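Local structure of oxidoreductase (Thermotoga maritima, 1ZH8) at residues 199-204 with 318-323; 212-217 with 236-241; 90-95 with 112-117. The protein is an NADP-binding oxidoreductase of the GFO/IDH/MocA family, probably catalysing the NADP-dependent interconversion of an alcohol and a carbonyl compound. All blocks are in the same frame, centred on the assembly; numbering follows the deposited sequence.

Overall arrangement
Followed from the N terminus, the chain first makes interaction 3 in the Rossmann domain, where 90-95 meets 112-117 and closes a short loop that holds most of helix 95-104 and strand 108-112. It then enters the second domain and opens interaction 1 at helix 195-211, whose partner, helix 313-329, arrives more than a hundred residues later. Interaction 2, the pairing of strands 214-222 and 233-240, is nested inside that long loop, while interaction 3 precedes both in series. Interaction 1 is the spatial link: Phe-322 packs on Ile-214, Ile-217 and Phe-238 of interaction 2, and Val-201 and His-202 touch Lys-113 of interaction 3. Interactions 2 and 3 do not touch, their centres lying about 24 Å apart.

Interaction 1: 199-204 with 318-323; sequences GGVHHA and KDLAFI. With NAP (NADP nicotinamide-adenine-dinucleotide phosphate), chain D.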
loop_
_atom_site.group_PDB
_atom_site.type_symbol
_atom_site.label_atom_id
_atom_site.label_comp_id
_atom_site.label_asym_id
_atom_site.label_seq_id
_atom_site.Cartn_x
_atom_site.Cartn_y
_atom_site.Cartn_z
ATOM N N GLY A 199 -5.789 -3.400 -17.940
ATOM C CA GLY A 199 -6.632 -2.685 -17.003
ATOM C C GLY A 199 -5.912 -1.566 -16.279
ATOM O O GLY A 199 -6.547 -0.653 -15.772
ATOM N N GLY A 200 -4.583 -1.623 -16.221
ATOM C CA GLY A 200 -3.808 -0.629 -15.459
ATOM C C GLY A 200 -3.851 0.794 -16.001
ATOM O O GLY A 200 -3.938 1.766 -15.213
ATOM N N VAL A 201 -3.807 0.943 -17.333
ATOM C CA VAL A 201 -3.936 2.275 -17.926
ATOM C C VAL A 201 -5.198 3.045 -17.418
ATOM O O VAL A 201 -5.129 4.233 -17.133
ATOM C CB VAL A 201 -3.754 2.266 -19.470
ATOM C CG1 VAL A 201 -2.342 1.789 -19.806
ATOM C CG2 VAL A 201 -4.811 1.389 -20.177
ATOM N N HIS A 202 -6.321 2.350 -17.241
ATOM C CA HIS A 202 -7.510 2.968 -16.623
ATOM C C HIS A 202 -7.204 3.579 -15.262
ATOM O O HIS A 202 -7.512 4.755 -15.002
ATOM C CB HIS A 202 -8.632 1.945 -16.429
ATOM C CG HIS A 202 -9.205 1.443 -17.705
ATOM N ND1 HIS A 202 -9.752 2.281 -18.655
ATOM C CD2 HIS A 202 -9.321 0.188 -18.195
ATOM C CE1 HIS A 202 -10.181 1.560 -19.676
ATOM N NE2 HIS A 202 -9.930 0.287 -19.422
ATOM N N HIS A 203 -6.599 2.776 -14.394
ATOM C CA HIS A 203 -6.271 3.233 -13.056
ATOM C C HIS A 203 -5.255 4.402 -13.047
ATOM O O HIS A 203 -5.423 5.369 -12.289
ATOM C CB HIS A 203 -5.856 2.037 -12.198
ATOM C CG HIS A 203 -6.725 0.823 -12.412
ATOM N ND1 HIS A 203 -6.211 -0.445 -12.584
ATOM C CD2 HIS A 203 -8.070 0.701 -12.557
ATOM C CE1 HIS A 203 -7.199 -1.300 -12.793
ATOM N NE2 HIS A 203 -8.339 -0.631 -12.778
ATOM N N ALA A 204 -4.237 4.356 -13.904
ATOM C CA ALA A 204 -3.293 5.468 -13.991
ATOM C C ALA A 204 -4.014 6.723 -14.478
ATOM O O ALA A 204 -3.773 7.844 -13.980
ATOM C CB ALA A 204 -2.130 5.115 -14.928
ATOM N N LYS A 318 1.453 8.545 -21.053
ATOM C CA LYS A 318 1.737 8.697 -19.620
ATOM C C LYS A 318 1.039 7.636 -18.764
ATOM O O LYS A 318 1.613 7.162 -17.791
ATOM C CB LYS A 318 1.401 10.110 -19.125
ATOM C CG LYS A 318 2.307 11.196 -19.716
ATOM C CD LYS A 318 1.744 12.609 -19.471
ATOM C CE LYS A 318 2.790 13.657 -19.891
ATOM N NZ LYS A 318 2.392 15.049 -19.591
ATOM N N ASP A 319 -0.180 7.241 -19.133
ATOM C CA ASP A 319 -0.828 6.160 -18.409
ATOM C C ASP A 319 -0.006 4.873 -18.533
ATOM O O ASP A 319 0.230 4.160 -17.540
ATOM C CB ASP A 319 -2.238 5.889 -18.925
ATOM C CG ASP A 319 -3.161 7.082 -18.819
ATOM O OD1 ASP A 319 -2.999 7.907 -17.895
ATOM O OD2 ASP A 319 -4.070 7.171 -19.677
ATOM N N LEU A 320 0.430 4.589 -19.757
ATOM C CA LEU A 320 1.116 3.353 -20.023
ATOM C C LEU A 320 2.463 3.366 -19.291
ATOM O O LEU A 320 2.796 2.400 -18.629
ATOM C CB LEU A 320 1.257 3.134 -21.532
ATOM C CG LEU A 320 1.901 1.830 -21.998
ATOM C CD1 LEU A 320 1.234 0.626 -21.363
ATOM C CD2 LEU A 320 1.782 1.727 -23.496
ATOM N N ALA A 321 3.184 4.483 -19.367
ATOM C CA ALA A 321 4.461 4.675 -18.660
ATOM C C ALA A 321 4.419 4.345 -17.153
ATOM O O ALA A 321 5.342 3.709 -16.630
ATOM C CB ALA A 321 4.980 6.099 -18.875
ATOM N N PHE A 322 3.361 4.777 -16.467
ATOM C CA PHE A 322 3.168 4.412 -15.070
ATOM C C PHE A 322 3.190 2.887 -14.897
ATOM O O PHE A 322 3.942 2.361 -14.073
ATOM C CB PHE A 322 1.859 5.006 -14.503
ATOM C CG PHE A 322 1.508 4.493 -13.125
ATOM C CD1 PHE A 322 1.997 5.129 -11.985
ATOM C CD2 PHE A 322 0.710 3.367 -12.968
ATOM C CE1 PHE A 322 1.688 4.668 -10.706
ATOM C CE2 PHE A 322 0.397 2.881 -11.691
ATOM C CZ PHE A 322 0.887 3.538 -10.559
ATOM N N ILE A 323 2.381 2.178 -15.687
ATOM C CA ILE A 323 2.324 0.720 -15.591
ATOM C C ILE A 323 3.636 0.082 -16.027
ATOM O O ILE A 323 4.177 -0.774 -15.318
ATOM C CB ILE A 323 1.144 0.129 -16.391
ATOM C CG1 ILE A 323 -0.190 0.665 -15.839
ATOM C CG2 ILE A 323 1.161 -1.392 -16.335
ATOM C CD1 ILE A 323 -0.435 0.289 -14.424
HETATM P PA NAP D . -11.572 -8.911 -28.790
HETATM O O1A NAP D . -12.919 -9.399 -28.395
HETATM O O2A NAP D . -10.608 -9.992 -29.051
HETATM O O5B NAP D . -11.747 -7.913 -30.032
HETATM C C5B NAP D . -10.730 -7.796 -31.001
HETATM C C4B NAP D . -11.385 -7.819 -32.369
HETATM O O4B NAP D . -10.437 -7.479 -33.372
HETATM C C3B NAP D . -11.913 -9.203 -32.725
HETATM O O3B NAP D . -13.087 -8.973 -33.448
HETATM C C2B NAP D . -10.809 -9.724 -33.629
HETATM O O2B NAP D . -10.964 -10.833 -34.507
HETATM C C1B NAP D . -10.483 -8.461 -34.397
HETATM N N9A NAP D . -9.197 -8.576 -35.079
HETATM C C8A NAP D . -8.083 -9.280 -34.678
HETATM N N7A NAP D . -7.115 -9.094 -35.603
HETATM C C5A NAP D . -7.604 -8.289 -36.583
HETATM C C6A NAP D . -7.062 -7.783 -37.758
HETATM N N6A NAP D . -5.827 -8.089 -38.119
HETATM N N1A NAP D . -7.807 -6.957 -38.558
HETATM C C2A NAP D . -9.098 -6.649 -38.203
HETATM N N3A NAP D . -9.644 -7.152 -37.050
HETATM C C4A NAP D . -8.908 -7.954 -36.256
HETATM O O3 NAP D . -10.989 -8.003 -27.611
HETATM P PN NAP D . -11.734 -6.712 -27.011
HETATM O O1N NAP D . -12.897 -6.233 -27.824
HETATM O O2N NAP D . -11.836 -7.081 -25.606
HETATM O O5D NAP D . -10.629 -5.543 -27.100
HETATM C C5D NAP D . -10.364 -4.784 -28.267
HETATM C C4D NAP D . -9.794 -3.429 -27.854
HETATM O O4D NAP D . -10.717 -2.792 -26.979
HETATM C C3D NAP D . -8.488 -3.593 -27.071
HETATM O O3D NAP D . -7.552 -2.610 -27.447
HETATM C C2D NAP D . -8.872 -3.391 -25.625
HETATM O O2D NAP D . -7.823 -2.844 -24.853
HETATM C C1D NAP D . -10.069 -2.461 -25.755
HETATM N N1N NAP D . -10.968 -2.608 -24.613
HETATM C C2N NAP D . -11.230 -1.502 -23.856
HETATM C C3N NAP D . -12.074 -1.583 -22.745
HETATM C C7N NAP D . -12.541 -0.329 -22.046
HETATM O O7N NAP D . -13.362 -0.509 -20.916
HETATM N N7N NAP D . -12.197 0.897 -22.485
HETATM C C4N NAP D . -12.657 -2.815 -22.419
HETATM C C5N NAP D . -12.395 -3.942 -23.209
HETATM C C6N NAP D . -11.542 -3.825 -24.310
HETATM P P2B NAP D . -12.260 -11.587 -35.094
HETATM O O1X NAP D . -12.790 -10.896 -36.333
HETATM O O2X NAP D . -13.373 -11.640 -34.074
HETATM O O3X NAP D . -11.754 -12.973 -35.430
#
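The carboxylate of Asp-319 is the buried acid of this helix pair, and it is gripped at both oxygens: OD1 forms a salt bridge with Arg-208, from the same helix as 199-204, and OD2 forms one with Arg-143. Its CG stands anti to the carbonyl carbon (chi1 -60°), which carries the acid along the side of helix 195-211 toward those arginines. The stem does the packing, with Asp-319 CB 4.0 Å from Val-201 CB. One turn on, the methyl of Ala-204 fits against the backbone of the partner helix, its CB 3.6 Å from Asp-319 O, and it also meets the Phe-322 ring obliquely, 3.9 Å from CD2. At the other end Ile-323 reaches across to Gly-200, where its CD1 lies 3.6 Å from the glycine CA and fills the place a beta carbon would need. Between these points Val-201 turns CG1 to Leu-320, 4.1 Å from its CD1. The axes of the two short segments pass 8.2 Å apart at 111°, a steep crossing, with Gly-200 and Ala-204 at two of the points of closest fit. On the cofactor side of the same helix, His-202 presents an edge of its ring to the nicotinamide amide, CE1 being 3.5 Å from NADP N7N, while ND1 is hydrogen-bonded to Glu-140. No hydrogen bond joins 199-204 to 318-323; their contact is apolar, and the helices are further tied by the Asp-319 to Arg-208 salt bridge. Two arginines pay for the one buried acid, so it probably remains ionised.

Interaction 2: 212-217 with 236-241; sequences GEIEWI and SIFEFE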
loop_
_atom_site.group_PDB
_atom_site.type_symbol
_atom_site.label_atom_id
_atom_site.label_comp_id
_atom_site.label_asym_id
_atom_site.label_seq_id
_atom_site.Cartn_x
_atom_site.Cartn_y
_atom_site.Cartn_z
ATOM N N GLY A 212 -2.717 14.504 -10.428
ATOM C CA GLY A 212 -1.653 15.010 -11.309
ATOM C C GLY A 212 -0.593 13.947 -11.599
ATOM O O GLY A 212 -0.807 12.753 -11.329
ATOM N N GLU A 213 0.550 14.384 -12.119
ATOM C CA GLU A 213 1.606 13.494 -12.601
ATOM C C GLU A 213 2.368 12.782 -11.504
ATOM O O GLU A 213 2.600 13.332 -10.415
ATOM C CB GLU A 213 2.624 14.279 -13.440
ATOM C CG GLU A 213 2.018 15.176 -14.531
ATOM C CD GLU A 213 1.318 14.423 -15.661
ATOM O OE1 GLU A 213 1.254 13.175 -15.659
ATOM O OE2 GLU A 213 0.817 15.098 -16.572
ATOM N N ILE A 214 2.797 11.567 -11.818
ATOM C CA ILE A 214 3.563 10.758 -10.889
ATOM C C ILE A 214 5.064 10.899 -11.155
ATOM O O ILE A 214 5.502 10.824 -12.294
ATOM C CB ILE A 214 3.101 9.289 -10.955
ATOM C CG1 ILE A 214 1.652 9.213 -10.471
ATOM C CG2 ILE A 214 3.952 8.433 -10.051
ATOM C CD1 ILE A 214 0.792 8.194 -11.140
ATOM N N GLU A 215 5.843 11.105 -10.094
ATOM C CA GLU A 215 7.300 11.278 -10.208
ATOM C C GLU A 215 8.074 9.966 -10.229
ATOM O O GLU A 215 8.907 9.743 -11.099
ATOM C CB GLU A 215 7.833 12.160 -9.090
ATOM C CG GLU A 215 9.331 12.456 -9.226
ATOM C CD GLU A 215 9.910 13.235 -8.058
ATOM O OE1 GLU A 215 9.541 14.411 -7.907
ATOM O OE2 GLU A 215 10.750 12.685 -7.309
ATOM N N TRP A 216 7.826 9.110 -9.246
ATOM C CA TRP A 216 8.542 7.851 -9.164
ATOM C C TRP A 216 7.630 6.787 -8.601
ATOM O O TRP A 216 6.701 7.097 -7.842
ATOM C CB TRP A 216 9.825 7.981 -8.317
ATOM C CG TRP A 216 9.580 8.320 -6.874
ATOM C CD1 TRP A 216 9.662 9.557 -6.301
ATOM C CD2 TRP A 216 9.223 7.409 -5.810
ATOM N NE1 TRP A 216 9.381 9.478 -4.950
ATOM C CE2 TRP A 216 9.099 8.174 -4.630
ATOM C CE3 TRP A 216 9.000 6.024 -5.743
ATOM C CZ2 TRP A 216 8.747 7.601 -3.398
ATOM C CZ3 TRP A 216 8.648 5.459 -4.510
ATOM C CH2 TRP A 216 8.531 6.246 -3.365
ATOM N N ILE A 217 7.921 5.543 -8.966
ATOM C CA ILE A 217 7.218 4.386 -8.452
ATOM C C ILE A 217 8.224 3.352 -8.021
ATOM O O ILE A 217 9.373 3.369 -8.467
ATOM C CB ILE A 217 6.322 3.750 -9.516
ATOM C CG1 ILE A 217 7.161 3.304 -10.713
ATOM C CG2 ILE A 217 5.317 4.738 -10.009
ATOM C CD1 ILE A 217 7.796 1.937 -10.581
ATOM N N SER A 236 2.304 -1.448 -5.483
ATOM C CA SER A 236 3.180 -0.313 -5.754
ATOM C C SER A 236 3.059 0.818 -4.747
ATOM O O SER A 236 1.991 1.050 -4.186
ATOM C CB SER A 236 2.869 0.250 -7.137
ATOM O OG SER A 236 1.578 0.805 -7.149
ATOM N N ILE A 237 4.167 1.517 -4.521
ATOM C CA ILE A 237 4.121 2.851 -3.915
ATOM C C ILE A 237 4.689 3.836 -4.898
ATOM O O ILE A 237 5.540 3.501 -5.740
ATOM C CB ILE A 237 4.946 2.992 -2.624
ATOM C CG1 ILE A 237 6.257 2.242 -2.748
ATOM C CG2 ILE A 237 4.168 2.493 -1.419
ATOM C CD1 ILE A 237 7.227 2.630 -1.686
ATOM N N PHE A 238 4.251 5.066 -4.769
ATOM C CA PHE A 238 4.733 6.100 -5.651
ATOM C C PHE A 238 4.492 7.449 -4.981
ATOM O O PHE A 238 3.829 7.546 -3.951
ATOM C CB PHE A 238 4.035 6.020 -7.025
ATOM C CG PHE A 238 2.537 5.862 -6.940
ATOM C CD1 PHE A 238 1.961 4.597 -6.684
ATOM C CD2 PHE A 238 1.700 6.955 -7.107
ATOM C CE1 PHE A 238 0.588 4.417 -6.609
ATOM C CE2 PHE A 238 0.300 6.791 -7.039
ATOM C CZ PHE A 238 -0.257 5.518 -6.796
ATOM N N GLU A 239 5.048 8.489 -5.569
ATOM C CA GLU A 239 4.841 9.821 -5.060
ATOM C C GLU A 239 4.436 10.676 -6.254
ATOM O O GLU A 239 5.012 10.573 -7.329
ATOM C CB GLU A 239 6.122 10.311 -4.386
ATOM C CG GLU A 239 6.034 11.661 -3.726
ATOM C CD GLU A 239 7.308 12.030 -2.952
ATOM O OE1 GLU A 239 8.353 11.363 -3.122
ATOM O OE2 GLU A 239 7.259 13.001 -2.168
ATOM N N PHE A 240 3.393 11.470 -6.087
ATOM C CA PHE A 240 3.042 12.435 -7.109
ATOM C C PHE A 240 4.032 13.608 -7.050
ATOM O O PHE A 240 4.692 13.828 -6.017
ATOM C CB PHE A 240 1.616 12.926 -6.885
ATOM C CG PHE A 240 0.562 11.881 -7.121
ATOM C CD1 PHE A 240 0.130 11.051 -6.076
ATOM C CD2 PHE A 240 -0.033 11.754 -8.371
ATOM C CE1 PHE A 240 -0.868 10.102 -6.282
ATOM C CE2 PHE A 240 -1.014 10.781 -8.600
ATOM C CZ PHE A 240 -1.434 9.959 -7.561
ATOM N N GLU A 241 4.126 14.363 -8.145
ATOM C CA GLU A 241 4.982 15.559 -8.174
ATOM C C GLU A 241 4.584 16.546 -7.114
ATOM O O GLU A 241 5.412 17.337 -6.697
ATOM C CB GLU A 241 4.940 16.261 -9.526
ATOM C CG GLU A 241 5.678 15.504 -10.642
ATOM C CD GLU A 241 5.485 16.153 -12.009
ATOM O OE1 GLU A 241 4.821 17.218 -12.076
ATOM O OE2 GLU A 241 6.003 15.608 -13.012
#
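Ile-237 lays CD1 against the indole of Trp-216, 4.2 Å from CH2; its side chain also packs on Ile-237 of the second subunit. Phe-238 turns to the opposite face of the sheet, where its CB meets Ile-217 CG2 at 3.5 Å and its ring stands edge-to-face with Phe-322 of helix 313-329. Glu-239 is bound three times across the strands. Its N donates to Trp-216 O at 3.1 Å, and its O accepts from Glu-215 N at 2.9 Å. Its OE1 takes Trp-216 NE1 at 2.8 Å on the anti lone pair, lying 19° out of the indole plane, with carboxylate and ring 89° apart. The indole gets there because its CG sits between the backbone N and the carbonyl carbon (chi1 64°), which swings the ring over the neighbouring strand and sets Glu-239 N above the middle of one face. OE2 of the same acid forms a salt bridge with Lys-222 of the second subunit. A serine in place of Trp-216 would probably leave OE1 without its donor and open a gap beside Ile-237 CD1. Phe-240 brings its ring to 212-217, the edge meeting Gly-212 O 3.2 Å from CD2 and Ile-214 CG1 coming 3.6 Å from CE2. Finally Glu-241 N bonds to Glu-213 O at 2.9 Å. Between Ile-214 and Trp-216 the register slips by one residue, a beta bulge in the antiparallel hairpin of strands 214-222 and 233-240, within the large mixed sheet of the GFO/IDH/MocA C-terminal domain.

Interaction 3: 90-95 with 112-117; sequences LPVELN and EKPIST. With NAP (NADP nicotinamide-adenine-dinucleotide phosphate), chain D.
The carboxamide of Asn-95 has Ile-115 O in its plane, 3.1 Å from ND2, at a nearly straight N-H bond (165°). Seen from the acceptor the approach is unusual, since ND2 sits above the Ile-115 carbonyl plane, 72° out of it. In this Rossmann domain the two segments leave the ends of adjacent parallel strands, 85-88 and 108-112, where such folds hold the dinucleotide, and the second carries the Glu-Lys-Pro sequence with a cis peptide before Pro-114. Val-92 fills the middle: CG2, anti to its own N, presses on the backbone 3.4 Å from Ser-116 C and also touches the Pro-114 ring. Thr-117 CG2 lies 3.7 Å from Glu-93 CA, and a water joins Val-92 O to Ser-116 OG. Both loops then hold NADP. Leu-90, Pro-91 and Leu-94 line the adenine, while Glu-112 OE1 accepts a hydrogen bond from N7N of the nicotinamide carboxamide at 3.2 Å and its OE2 bonds to His-34. Leu-90 O receives the ribose O3D at 2.8 Å; the neighbouring O2D donates to Lys-113 O at 2.6 Å and accepts from Lys-113 NZ, which also pairs with Asp-198, at 3.3 Å, the lysine chain bending at chi2 and chi3.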
loop_
_atom_site.group_PDB
_atom_site.type_symbol
_atom_site.label_atom_id
_atom_site.label_comp_id
_atom_site.label_asym_id
_atom_site.label_seq_id
_atom_site.Cartn_x
_atom_site.Cartn_y
_atom_site.Cartn_z
ATOM N N LEU A 90 -9.120 -3.262 -31.430
ATOM C CA LEU A 90 -8.279 -4.346 -31.910
ATOM C C LEU A 90 -7.353 -4.842 -30.824
ATOM O O LEU A 90 -7.222 -4.190 -29.766
ATOM C CB LEU A 90 -7.415 -3.832 -33.051
ATOM C CG LEU A 90 -8.222 -3.361 -34.250
ATOM C CD1 LEU A 90 -7.370 -2.479 -35.117
ATOM C CD2 LEU A 90 -8.712 -4.546 -35.011
ATOM N N PRO A 91 -6.694 -5.993 -31.080
ATOM C CA PRO A 91 -5.547 -6.373 -30.277
ATOM C C PRO A 91 -4.557 -5.209 -30.283
ATOM O O PRO A 91 -4.237 -4.658 -31.344
ATOM C CB PRO A 91 -4.964 -7.576 -31.039
ATOM C CG PRO A 91 -6.130 -8.174 -31.743
ATOM C CD PRO A 91 -7.005 -6.995 -32.117
ATOM N N VAL A 92 -4.077 -4.843 -29.110
ATOM C CA VAL A 92 -3.245 -3.666 -28.954
ATOM C C VAL A 92 -1.992 -3.654 -29.884
ATOM O O VAL A 92 -1.540 -2.573 -30.307
ATOM C CB VAL A 92 -2.935 -3.439 -27.448
ATOM C CG1 VAL A 92 -2.243 -4.652 -26.852
ATOM C CG2 VAL A 92 -2.108 -2.215 -27.223
ATOM N N GLU A 93 -1.483 -4.832 -30.255
ATOM C CA GLU A 93 -0.350 -4.927 -31.204
ATOM C C GLU A 93 -0.622 -4.216 -32.538
ATOM O O GLU A 93 0.324 -3.859 -33.256
ATOM C CB GLU A 93 0.063 -6.396 -31.467
ATOM C CG GLU A 93 -0.948 -7.191 -32.278
ATOM C CD GLU A 93 -0.743 -8.698 -32.206
ATOM O OE1 GLU A 93 0.101 -9.233 -32.970
ATOM O OE2 GLU A 93 -1.443 -9.361 -31.405
ATOM N N LEU A 94 -1.909 -4.004 -32.846
ATOM C CA LEU A 94 -2.313 -3.412 -34.118
ATOM C C LEU A 94 -2.503 -1.902 -34.104
ATOM O O LEU A 94 -2.540 -1.303 -35.174
ATOM C CB LEU A 94 -3.582 -4.089 -34.670
ATOM C CG LEU A 94 -3.533 -5.602 -34.905
ATOM C CD1 LEU A 94 -4.904 -6.098 -35.349
ATOM C CD2 LEU A 94 -2.406 -6.041 -35.897
ATOM N N ASN A 95 -2.628 -1.288 -32.925
ATOM C CA ASN A 95 -2.844 0.166 -32.842
ATOM C C ASN A 95 -1.898 0.955 -33.732
ATOM O O ASN A 95 -2.356 1.617 -34.682
ATOM C CB ASN A 95 -2.781 0.686 -31.398
ATOM C CG ASN A 95 -3.865 0.075 -30.504
ATOM O OD1 ASN A 95 -4.700 -0.713 -30.964
ATOM N ND2 ASN A 95 -3.855 0.438 -29.219
ATOM N N GLU A 112 -8.781 2.438 -29.078
ATOM C CA GLU A 112 -8.890 1.971 -27.711
ATOM C C GLU A 112 -7.556 1.990 -26.979
ATOM O O GLU A 112 -6.491 1.904 -27.594
ATOM C CB GLU A 112 -9.513 0.563 -27.662
ATOM C CG GLU A 112 -11.018 0.573 -27.518
ATOM C CD GLU A 112 -11.463 1.112 -26.159
ATOM O OE1 GLU A 112 -10.598 1.322 -25.275
ATOM O OE2 GLU A 112 -12.669 1.357 -25.978
ATOM N N LYS A 113 -7.636 2.110 -25.658
ATOM C CA LYS A 113 -6.475 1.943 -24.804
ATOM C C LYS A 113 -6.121 0.461 -24.786
ATOM O O LYS A 113 -6.956 -0.367 -25.142
ATOM C CB LYS A 113 -6.788 2.433 -23.379
ATOM C CG LYS A 113 -8.207 2.127 -22.844
ATOM C CD LYS A 113 -8.560 0.619 -22.783
ATOM C CE LYS A 113 -7.694 -0.123 -21.794
ATOM N NZ LYS A 113 -7.867 -1.580 -21.855
ATOM N N PRO A 114 -4.884 0.109 -24.393
ATOM C CA PRO A 114 -3.729 1.003 -24.181
ATOM C C PRO A 114 -3.281 1.630 -25.496
ATOM O O PRO A 114 -3.527 1.045 -26.564
ATOM C CB PRO A 114 -2.641 0.059 -23.643
ATOM C CG PRO A 114 -3.422 -1.203 -23.156
ATOM C CD PRO A 114 -4.577 -1.302 -24.081
ATOM N N ILE A 115 -2.634 2.800 -25.424
ATOM C CA ILE A 115 -2.096 3.433 -26.607
ATOM C C ILE A 115 -1.323 2.430 -27.492
ATOM O O ILE A 115 -1.532 2.401 -28.702
ATOM C CB ILE A 115 -1.256 4.686 -26.274
ATOM C CG1 ILE A 115 -0.882 5.444 -27.553
ATOM C CG2 ILE A 115 -0.019 4.330 -25.462
ATOM C CD1 ILE A 115 0.057 6.644 -27.327
ATOM N N SER A 116 -0.458 1.612 -26.896
ATOM C CA SER A 116 0.280 0.574 -27.626
ATOM C C SER A 116 0.806 -0.489 -26.656
ATOM O O SER A 116 0.401 -0.507 -25.503
ATOM C CB SER A 116 1.426 1.160 -28.445
ATOM O OG SER A 116 1.954 0.178 -29.315
ATOM N N THR A 117 1.703 -1.355 -27.123
ATOM C CA THR A 117 2.103 -2.529 -26.371
ATOM C C THR A 117 3.103 -2.179 -25.285
ATOM O O THR A 117 3.269 -2.931 -24.315
ATOM C CB THR A 117 2.770 -3.571 -27.294
ATOM O OG1 THR A 117 3.840 -2.931 -28.001
ATOM C CG2 THR A 117 1.771 -4.134 -28.303
HETATM P PA NAP D . -11.572 -8.911 -28.790
HETATM O O1A NAP D . -12.919 -9.399 -28.395
HETATM O O2A NAP D . -10.608 -9.992 -29.051
HETATM O O5B NAP D . -11.747 -7.913 -30.032
HETATM C C5B NAP D . -10.730 -7.796 -31.001
HETATM C C4B NAP D . -11.385 -7.819 -32.369
HETATM O O4B NAP D . -10.437 -7.479 -33.372
HETATM C C3B NAP D . -11.913 -9.203 -32.725
HETATM O O3B NAP D . -13.087 -8.973 -33.448
HETATM C C2B NAP D . -10.809 -9.724 -33.629
HETATM O O2B NAP D . -10.964 -10.833 -34.507
HETATM C C1B NAP D . -10.483 -8.461 -34.397
HETATM N N9A NAP D . -9.197 -8.576 -35.079
HETATM C C8A NAP D . -8.083 -9.280 -34.678
HETATM N N7A NAP D . -7.115 -9.094 -35.603
HETATM C C5A NAP D . -7.604 -8.289 -36.583
HETATM C C6A NAP D . -7.062 -7.783 -37.758
HETATM N N6A NAP D . -5.827 -8.089 -38.119
HETATM N N1A NAP D . -7.807 -6.957 -38.558
HETATM C C2A NAP D . -9.098 -6.649 -38.203
HETATM N N3A NAP D . -9.644 -7.152 -37.050
HETATM C C4A NAP D . -8.908 -7.954 -36.256
HETATM O O3 NAP D . -10.989 -8.003 -27.611
HETATM P PN NAP D . -11.734 -6.712 -27.011
HETATM O O1N NAP D . -12.897 -6.233 -27.824
HETATM O O2N NAP D . -11.836 -7.081 -25.606
HETATM O O5D NAP D . -10.629 -5.543 -27.100
HETATM C C5D NAP D . -10.364 -4.784 -28.267
HETATM C C4D NAP D . -9.794 -3.429 -27.854
HETATM O O4D NAP D . -10.717 -2.792 -26.979
HETATM C C3D NAP D . -8.488 -3.593 -27.071
HETATM O O3D NAP D . -7.552 -2.610 -27.447
HETATM C C2D NAP D . -8.872 -3.391 -25.625
HETATM O O2D NAP D . -7.823 -2.844 -24.853
HETATM C C1D NAP D . -10.069 -2.461 -25.755
HETATM N N1N NAP D . -10.968 -2.608 -24.613
HETATM C C2N NAP D . -11.230 -1.502 -23.856
HETATM C C3N NAP D . -12.074 -1.583 -22.745
HETATM C C7N NAP D . -12.541 -0.329 -22.046
HETATM O O7N NAP D . -13.362 -0.509 -20.916
HETATM N N7N NAP D . -12.197 0.897 -22.485
HETATM C C4N NAP D . -12.657 -2.815 -22.419
HETATM C C5N NAP D . -12.395 -3.942 -23.209
HETATM C C6N NAP D . -11.542 -3.825 -24.310
HETATM P P2B NAP D . -12.260 -11.587 -35.094
HETATM O O1X NAP D . -12.790 -10.896 -36.333
HETATM O O2X NAP D . -13.373 -11.640 -34.074
HETATM O O3X NAP D . -11.754 -12.973 -35.430
HETATM O O HOH W 1 0.447 -0.858 -31.305
#